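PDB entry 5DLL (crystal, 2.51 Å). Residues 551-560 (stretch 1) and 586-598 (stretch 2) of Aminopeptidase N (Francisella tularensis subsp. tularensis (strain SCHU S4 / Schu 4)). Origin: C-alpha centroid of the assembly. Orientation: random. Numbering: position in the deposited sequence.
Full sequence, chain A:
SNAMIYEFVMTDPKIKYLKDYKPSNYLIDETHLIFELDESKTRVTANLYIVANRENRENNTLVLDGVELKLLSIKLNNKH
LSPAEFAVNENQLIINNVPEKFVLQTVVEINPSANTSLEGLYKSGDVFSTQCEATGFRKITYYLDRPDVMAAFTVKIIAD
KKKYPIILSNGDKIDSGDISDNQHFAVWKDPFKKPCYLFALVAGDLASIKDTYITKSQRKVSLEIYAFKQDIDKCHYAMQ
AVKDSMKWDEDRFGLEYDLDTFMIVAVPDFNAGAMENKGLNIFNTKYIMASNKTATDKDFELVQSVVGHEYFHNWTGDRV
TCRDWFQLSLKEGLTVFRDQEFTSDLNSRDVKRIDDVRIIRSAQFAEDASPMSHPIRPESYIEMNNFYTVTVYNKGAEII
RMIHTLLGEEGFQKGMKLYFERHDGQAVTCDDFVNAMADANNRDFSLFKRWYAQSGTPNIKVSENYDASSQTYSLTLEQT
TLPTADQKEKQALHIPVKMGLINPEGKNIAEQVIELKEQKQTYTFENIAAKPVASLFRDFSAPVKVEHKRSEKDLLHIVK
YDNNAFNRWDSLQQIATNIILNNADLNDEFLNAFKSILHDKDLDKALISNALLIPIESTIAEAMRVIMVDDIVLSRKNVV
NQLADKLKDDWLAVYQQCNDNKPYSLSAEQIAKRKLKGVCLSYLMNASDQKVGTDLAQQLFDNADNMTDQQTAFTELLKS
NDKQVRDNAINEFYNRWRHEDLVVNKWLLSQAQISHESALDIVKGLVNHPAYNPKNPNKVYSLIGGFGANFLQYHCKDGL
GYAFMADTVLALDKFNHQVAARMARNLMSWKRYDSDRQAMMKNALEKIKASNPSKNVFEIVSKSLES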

ATOM      1  N   SER A 551     -17.670 -24.619  18.079  1.00 77.73           N
ATOM      2  CA  SER A 551     -16.707 -25.393  18.870  1.00 73.42           C
ATOM      3  C   SER A 551     -15.330 -25.509  18.224  1.00 70.40           C
ATOM      4  O   SER A 551     -15.167 -25.245  17.034  1.00 71.89           O
ATOM      5  CB  SER A 551     -17.251 -26.801  19.098  1.00 73.26           C
ATOM      6  OG  SER A 551     -17.439 -27.459  17.856  1.00 69.54           O
ATOM      7  N   GLU A 552     -14.349 -25.925  19.025  1.00 71.59           N
ATOM      8  CA  GLU A 552     -12.981 -26.132  18.547  1.00 71.63           C
ATOM      9  C   GLU A 552     -12.899 -27.264  17.524  1.00 78.14           C
ATOM     10  O   GLU A 552     -12.096 -27.189  16.596  1.00 76.00           O
ATOM     11  CB  GLU A 552     -12.019 -26.410  19.715  1.00 80.27           C
ATOM     12  CG  GLU A 552     -10.597 -26.782  19.288  1.00 87.55           C
ATOM     13  CD  GLU A 552      -9.593 -26.796  20.435  1.00 87.93           C
ATOM     14  OE1 GLU A 552      -9.614 -25.864  21.270  1.00 97.21           O
ATOM     15  OE2 GLU A 552      -8.763 -27.732  20.491  1.00 67.73           O
ATOM     16  N   LYS A 553     -13.720 -28.304  17.691  1.00 77.68           N
ATOM     17  CA  LYS A 553     -13.721 -29.433  16.756  1.00 79.66           C
ATOM     18  C   LYS A 553     -14.283 -29.041  15.387  1.00 81.95           C
ATOM     19  O   LYS A 553     -13.826 -29.550  14.363  1.00 75.99           O
ATOM     20  CB  LYS A 553     -14.504 -30.623  17.316  1.00 89.48           C
ATOM     21  CG  LYS A 553     -14.163 -31.940  16.628  1.00 92.40           C
ATOM     22  CD  LYS A 553     -15.202 -33.020  16.890  1.00 86.61           C
ATOM     23  CE  LYS A 553     -14.877 -34.286  16.110  1.00 82.08           C
ATOM     24  NZ  LYS A 553     -15.982 -35.281  16.142  1.00 80.77           N
ATOM     25  N   ASP A 554     -15.274 -28.148  15.376  1.00 85.03           N
ATOM     26  CA  ASP A 554     -15.806 -27.590  14.126  1.00 82.87           C
ATOM     27  C   ASP A 554     -14.745 -26.794  13.372  1.00 74.81           C
ATOM     28  O   ASP A 554     -14.629 -26.909  12.153  1.00 67.27           O
ATOM     29  CB  ASP A 554     -17.025 -26.695  14.389  1.00 87.09           C
ATOM     30  CG  ASP A 554     -18.303 -27.486  14.598  1.00 88.35           C
ATOM     31  OD1 ASP A 554     -18.220 -28.680  14.953  1.00 82.76           O
ATOM     32  OD2 ASP A 554     -19.393 -26.911  14.405  1.00 93.16           O
ATOM     33  N   LEU A 555     -13.980 -25.982  14.099  1.00 78.52           N
ATOM     34  CA  LEU A 555     -12.863 -25.239  13.510  1.00 79.80           C
ATOM     35  C   LEU A 555     -11.734 -26.188  13.097  1.00 68.63           C
ATOM     36  O   LEU A 555     -11.094 -25.988  12.067  1.00 70.93           O
ATOM     37  CB  LEU A 555     -12.334 -24.177  14.488  1.00 80.93           C
ATOM     38  CG  LEU A 555     -13.289 -23.033  14.857  1.00 74.57           C
ATOM     39  CD1 LEU A 555     -12.737 -22.216  16.015  1.00 68.07           C
ATOM     40  CD2 LEU A 555     -13.560 -22.138  13.658  1.00 73.06           C
ATOM     41  N   LEU A 556     -11.510 -27.226  13.899  1.00 66.18           N
ATOM     42  CA  LEU A 556     -10.478 -28.228  13.613  1.00 65.40           C
ATOM     43  C   LEU A 556     -10.829 -29.047  12.365  1.00 59.72           C
ATOM     44  O   LEU A 556      -9.939 -29.494  11.640  1.00 56.49           O
ATOM     45  CB  LEU A 556     -10.282 -29.157  14.822  1.00 68.11           C
ATOM     46  CG  LEU A 556      -8.856 -29.358  15.340  1.00 70.69           C
ATOM     47  CD1 LEU A 556      -8.178 -28.032  15.656  1.00 65.40           C
ATOM     48  CD2 LEU A 556      -8.892 -30.255  16.570  1.00 85.10           C
ATOM     49  N   HIS A 557     -12.127 -29.240  12.125  1.00 60.36           N
ATOM     50  CA  HIS A 557     -12.611 -29.902  10.908  1.00 67.79           C
ATOM     51  C   HIS A 557     -12.385 -29.025   9.667  1.00 67.26           C
ATOM     52  O   HIS A 557     -12.014 -29.527   8.604  1.00 60.00           O
ATOM     53  CB  HIS A 557     -14.101 -30.254  11.048  1.00 71.49           C
ATOM     54  CG  HIS A 557     -14.589 -31.257  10.043  1.00 77.57           C
ATOM     55  ND1 HIS A 557     -14.514 -32.618  10.252  1.00 77.01           N
ATOM     56  CD2 HIS A 557     -15.167 -31.096   8.828  1.00 73.74           C
ATOM     57  CE1 HIS A 557     -15.019 -33.251   9.208  1.00 80.23           C
ATOM     58  NE2 HIS A 557     -15.420 -32.350   8.330  1.00 78.42           N
ATOM     59  N   ILE A 558     -12.607 -27.718   9.809  1.00 64.50           N
ATOM     60  CA  ILE A 558     -12.347 -26.761   8.728  1.00 59.39           C
ATOM     61  C   ILE A 558     -10.850 -26.699   8.428  1.00 54.48           C
ATOM     62  O   ILE A 558     -10.446 -26.648   7.270  1.00 52.49           O
ATOM     63  CB  ILE A 558     -12.895 -25.353   9.063  1.00 57.67           C
ATOM     64  CG1 ILE A 558     -14.428 -25.379   9.084  1.00 61.37           C
ATOM     65  CG2 ILE A 558     -12.425 -24.321   8.046  1.00 60.60           C
ATOM     66  CD1 ILE A 558     -15.067 -24.134   9.664  1.00 62.58           C
ATOM     67  N   VAL A 559     -10.033 -26.726   9.475  1.00 55.71           N
ATOM     68  CA  VAL A 559      -8.577 -26.737   9.310  1.00 62.97           C
ATOM     69  C   VAL A 559      -8.101 -27.994   8.573  1.00 62.71           C
ATOM     70  O   VAL A 559      -7.136 -27.938   7.807  1.00 62.20           O
ATOM     71  CB  VAL A 559      -7.854 -26.628  10.676  1.00 64.33           C
ATOM     72  CG1 VAL A 559      -6.348 -26.835  10.521  1.00 62.23           C
ATOM     73  CG2 VAL A 559      -8.142 -25.278  11.326  1.00 64.79           C
ATOM     74  N   LYS A 560      -8.781 -29.115   8.798  1.00 61.14           N
ATOM     75  CA  LYS A 560      -8.363 -30.406   8.247  1.00 76.09           C
ATOM     76  C   LYS A 560      -8.819 -30.660   6.797  1.00 74.82           C
ATOM     77  O   LYS A 560      -8.020 -31.110   5.971  1.00 66.31           O
ATOM     78  CB  LYS A 560      -8.854 -31.537   9.161  1.00 77.93           C
ATOM     79  CG  LYS A 560      -8.206 -32.888   8.903  1.00 89.58           C
ATOM     80  CD  LYS A 560      -8.689 -33.927   9.905  1.00103.56           C
ATOM     81  CE  LYS A 560      -8.305 -35.339   9.487  1.00101.05           C
ATOM     82  NZ  LYS A 560      -6.844 -35.589   9.611  1.00106.03           N
ATOM     83  N   LEU A 586      -2.259 -26.868  25.726  1.00 84.36           N
ATOM     84  CA  LEU A 586      -2.407 -27.226  24.321  1.00 87.22           C
ATOM     85  C   LEU A 586      -3.163 -28.550  24.149  1.00 85.26           C
ATOM     86  O   LEU A 586      -2.781 -29.577  24.712  1.00 85.13           O
ATOM     87  CB  LEU A 586      -1.026 -27.296  23.665  1.00 90.70           C
ATOM     88  CG  LEU A 586      -0.933 -27.005  22.168  1.00 95.70           C
ATOM     89  CD1 LEU A 586      -1.524 -25.644  21.823  1.00 90.71           C
ATOM     90  CD2 LEU A 586       0.523 -27.089  21.731  1.00 99.73           C
ATOM     91  N   ASN A 587      -4.234 -28.507  23.360  1.00 85.27           N
ATOM     92  CA  ASN A 587      -5.096 -29.666  23.123  1.00 81.55           C
ATOM     93  C   ASN A 587      -4.366 -30.775  22.350  1.00 80.66           C
ATOM     94  O   ASN A 587      -3.447 -30.506  21.576  1.00 83.65           O
ATOM     95  CB  ASN A 587      -6.353 -29.206  22.366  1.00 78.89           C
ATOM     96  CG  ASN A 587      -7.483 -30.216  22.412  1.00 81.09           C
ATOM     97  OD1 ASN A 587      -7.268 -31.412  22.608  1.00 84.24           O
ATOM     98  ND2 ASN A 587      -8.703 -29.732  22.220  1.00 83.70           N
ATOM     99  N   ASP A 588      -4.782 -32.020  22.566  1.00 77.41           N
ATOM    100  CA  ASP A 588      -4.174 -33.175  21.894  1.00 70.65           C
ATOM    101  C   ASP A 588      -4.588 -33.246  20.414  1.00 65.68           C
ATOM    102  O   ASP A 588      -3.756 -33.490  19.538  1.00 58.20           O
ATOM    103  CB  ASP A 588      -4.561 -34.473  22.621  1.00 72.87           C
ATOM    104  CG  ASP A 588      -3.415 -35.476  22.701  1.00 73.48           C
ATOM    105  OD1 ASP A 588      -2.262 -35.109  22.390  1.00 70.34           O
ATOM    106  OD2 ASP A 588      -3.671 -36.634  23.098  1.00 72.46           O
ATOM    107  N   GLU A 589      -5.873 -33.020  20.144  1.00 64.34           N
ATOM    108  CA  GLU A 589      -6.392 -33.013  18.776  1.00 62.52           C
ATOM    109  C   GLU A 589      -5.876 -31.802  18.002  1.00 65.72           C
ATOM    110  O   GLU A 589      -5.773 -31.844  16.774  1.00 66.39           O
ATOM    111  CB  GLU A 589      -7.926 -33.020  18.766  1.00 63.56           C
ATOM    112  CG  GLU A 589      -8.551 -34.346  19.183  1.00 66.01           C
ATOM    113  CD  GLU A 589      -8.542 -34.571  20.687  1.00 69.68           C
ATOM    114  OE1 GLU A 589      -9.018 -33.683  21.425  1.00 69.62           O
ATOM    115  OE2 GLU A 589      -8.061 -35.636  21.136  1.00 71.53           O
ATOM    116  N   PHE A 590      -5.564 -30.726  18.724  1.00 68.89           N
ATOM    117  CA  PHE A 590      -4.947 -29.536  18.134  1.00 68.34           C
ATOM    118  C   PHE A 590      -3.536 -29.839  17.624  1.00 66.55           C
ATOM    119  O   PHE A 590      -3.214 -29.541  16.477  1.00 71.37           O
ATOM    120  CB  PHE A 590      -4.909 -28.389  19.155  1.00 70.49           C
ATOM    121  CG  PHE A 590      -4.247 -27.138  18.646  1.00 71.01           C
ATOM    122  CD1 PHE A 590      -4.947 -26.243  17.846  1.00 70.65           C
ATOM    123  CD2 PHE A 590      -2.925 -26.852  18.969  1.00 70.85           C
ATOM    124  CE1 PHE A 590      -4.341 -25.090  17.371  1.00 68.15           C
ATOM    125  CE2 PHE A 590      -2.313 -25.701  18.498  1.00 71.19           C
ATOM    126  CZ  PHE A 590      -3.022 -24.819  17.698  1.00 70.52           C
ATOM    127  N   LEU A 591      -2.707 -30.431  18.480  1.00 65.63           N
ATOM    128  CA  LEU A 591      -1.338 -30.813  18.113  1.00 65.25           C
ATOM    129  C   LEU A 591      -1.259 -31.623  16.818  1.00 65.20           C
ATOM    130  O   LEU A 591      -0.355 -31.417  16.009  1.00 66.46           O
ATOM    131  CB  LEU A 591      -0.704 -31.634  19.239  1.00 68.98           C
ATOM    132  CG  LEU A 591      -0.285 -30.869  20.493  1.00 72.66           C
ATOM    133  CD1 LEU A 591      -0.146 -31.815  21.675  1.00 76.83           C
ATOM    134  CD2 LEU A 591       1.009 -30.107  20.249  1.00 76.21           C
ATOM    135  N   ASN A 592      -2.194 -32.552  16.637  1.00 65.87           N
ATOM    136  CA  ASN A 592      -2.162 -33.462  15.493  1.00 67.53           C
ATOM    137  C   ASN A 592      -2.655 -32.816  14.207  1.00 65.81           C
ATOM    138  O   ASN A 592      -2.204 -33.187  13.123  1.00 77.95           O
ATOM    139  CB  ASN A 592      -2.955 -34.738  15.792  1.00 69.09           C
ATOM    140  CG  ASN A 592      -2.314 -35.581  16.879  1.00 72.35           C
ATOM    141  OD1 ASN A 592      -1.108 -35.848  16.851  1.00 69.24           O
ATOM    142  ND2 ASN A 592      -3.118 -36.008  17.846  1.00 74.74           N
ATOM    143  N   ALA A 593      -3.581 -31.865  14.319  1.00 63.07           N
ATOM    144  CA  ALA A 593      -3.975 -31.037  13.172  1.00 63.14           C
ATOM    145  C   ALA A 593      -2.817 -30.114  12.772  1.00 62.33           C
ATOM    146  O   ALA A 593      -2.572 -29.875  11.589  1.00 63.86           O
ATOM    147  CB  ALA A 593      -5.218 -30.223  13.497  1.00 60.41           C
ATOM    148  N   PHE A 594      -2.106 -29.618  13.779  1.00 59.90           N
ATOM    149  CA  PHE A 594      -0.916 -28.787  13.590  1.00 62.10           C
ATOM    150  C   PHE A 594       0.211 -29.576  12.921  1.00 59.87           C
ATOM    151  O   PHE A 594       0.897 -29.068  12.036  1.00 60.10           O
ATOM    152  CB  PHE A 594      -0.447 -28.272  14.956  1.00 66.05           C
ATOM    153  CG  PHE A 594       0.285 -26.964  14.908  1.00 65.42           C
ATOM    154  CD1 PHE A 594      -0.415 -25.768  14.827  1.00 64.57           C
ATOM    155  CD2 PHE A 594       1.669 -26.923  14.991  1.00 66.50           C
ATOM    156  CE1 PHE A 594       0.253 -24.556  14.802  1.00 65.70           C
ATOM    157  CE2 PHE A 594       2.343 -25.715  14.971  1.00 66.25           C
ATOM    158  CZ  PHE A 594       1.635 -24.530  14.874  1.00 66.42           C
ATOM    159  N   LYS A 595       0.390 -30.818  13.364  1.00 60.02           N
ATOM    160  CA  LYS A 595       1.397 -31.724  12.815  1.00 65.52           C
ATOM    161  C   LYS A 595       1.143 -32.038  11.334  1.00 61.13           C
ATOM    162  O   LYS A 595       2.075 -32.067  10.529  1.00 55.85           O
ATOM    163  CB  LYS A 595       1.412 -33.030  13.632  1.00 71.31           C
ATOM    164  CG  LYS A 595       2.537 -33.999  13.285  1.00 78.84           C
ATOM    165  CD  LYS A 595       2.223 -35.425  13.728  1.00 90.06           C
ATOM    166  CE  LYS A 595       2.431 -35.635  15.223  1.00 89.07           C
ATOM    167  NZ  LYS A 595       3.870 -35.790  15.580  1.00 86.64           N
ATOM    168  N   SER A 596      -0.120 -32.278  10.987  1.00 60.37           N
ATOM    169  CA  SER A 596      -0.487 -32.676   9.627  1.00 61.73           C
ATOM    170  C   SER A 596      -0.298 -31.533   8.639  1.00 60.26           C
ATOM    171  O   SER A 596       0.130 -31.753   7.505  1.00 68.19           O
ATOM    172  CB  SER A 596      -1.937 -33.163   9.584  1.00 66.52           C
ATOM    173  OG  SER A 596      -2.832 -32.110   9.897  1.00 75.43           O
ATOM    174  N   ILE A 597      -0.626 -30.318   9.069  1.00 60.61           N
ATOM    175  CA  ILE A 597      -0.373 -29.129   8.266  1.00 60.86           C
ATOM    176  C   ILE A 597       1.130 -29.011   8.000  1.00 58.81           C
ATOM    177  O   ILE A 597       1.552 -28.750   6.874  1.00 61.33           O
ATOM    178  CB  ILE A 597      -0.880 -27.849   8.966  1.00 72.27           C
ATOM    179  CG1 ILE A 597      -2.413 -27.869   9.116  1.00 81.45           C
ATOM    180  CG2 ILE A 597      -0.436 -26.602   8.206  1.00 76.94           C
ATOM    181  CD1 ILE A 597      -3.186 -27.514   7.864  1.00 85.74           C
ATOM    182  N   LEU A 598       1.928 -29.224   9.044  1.00 58.41           N
ATOM    183  CA  LEU A 598       3.387 -29.131   8.948  1.00 59.06           C
ATOM    184  C   LEU A 598       3.988 -30.111   7.944  1.00 56.38           C
ATOM    185  O   LEU A 598       4.959 -29.777   7.267  1.00 63.78           O
ATOM    186  CB  LEU A 598       4.024 -29.336  10.331  1.00 61.18           C
ATOM    187  CG  LEU A 598       5.550 -29.418  10.423  1.00 62.89           C
ATOM    188  CD1 LEU A 598       6.214 -28.150   9.914  1.00 68.56           C
ATOM    189  CD2 LEU A 598       5.959 -29.699  11.861  1.00 67.12           C
TER

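Two helices, 552-560 and 588-598, run side by side in nearly the same direction. Their axes are inclined by 12° and approach to 10.4 Å. The contact is modest, burying 338 Å² summed over both stretches, and it is mostly apolar.

One hydrogen bond crosses between the stretches. Asn587 ND2 donates to Glu552 OE2 at 2.6 Å, with an N-H...acceptor angle of 131°. Glu552 points toward the other stretch, and its t, t conformation extends the carboxylate far enough to reach the amide. Asn587 suits its place because its amide has two ends. While Asn587 ND2 serves Glu552, Asn587 OD1 accepts from Glu589 N at 3.3 Å and caps the second helix. The first helix has its own cap, a weak bond from Asp554 N to Ser551 OG at 3.4 Å.

The apolar contacts follow in order along the helices. Leu556 is the largest contributor, with 72 Å² covered. Leu556 CD1 lies 4.3 Å from Phe590 CD1, meeting the ring obliquely. Leu556 CG lies 4.2 Å from Ala593 CB. Leu556 CD2 packs against the backbone of the second helix, 3.5 Å from Glu589 O, and is 3.7 Å from Glu589 CB. Ala593 points toward the first helix, and its single methyl presents a small apolar surface to the branched leucine.

One turn further on, Val559 CG1 meets Ile597 CD1 at 4.2 Å. Both residues are buried, so two aliphatic side chains, with no polar group to satisfy, suit this place. Val559 points toward the second helix, whereas Ile597 leaves its backbone sideways and its end comes nearer. The same CD1 of Ile597 is 4.0 Å from Val559 O.

Glu552, Leu556 and Val559 are spaced four and three residues apart, so they share one side of their helix. Phe590, Ala593 and Ile597 repeat at similar intervals on the partner.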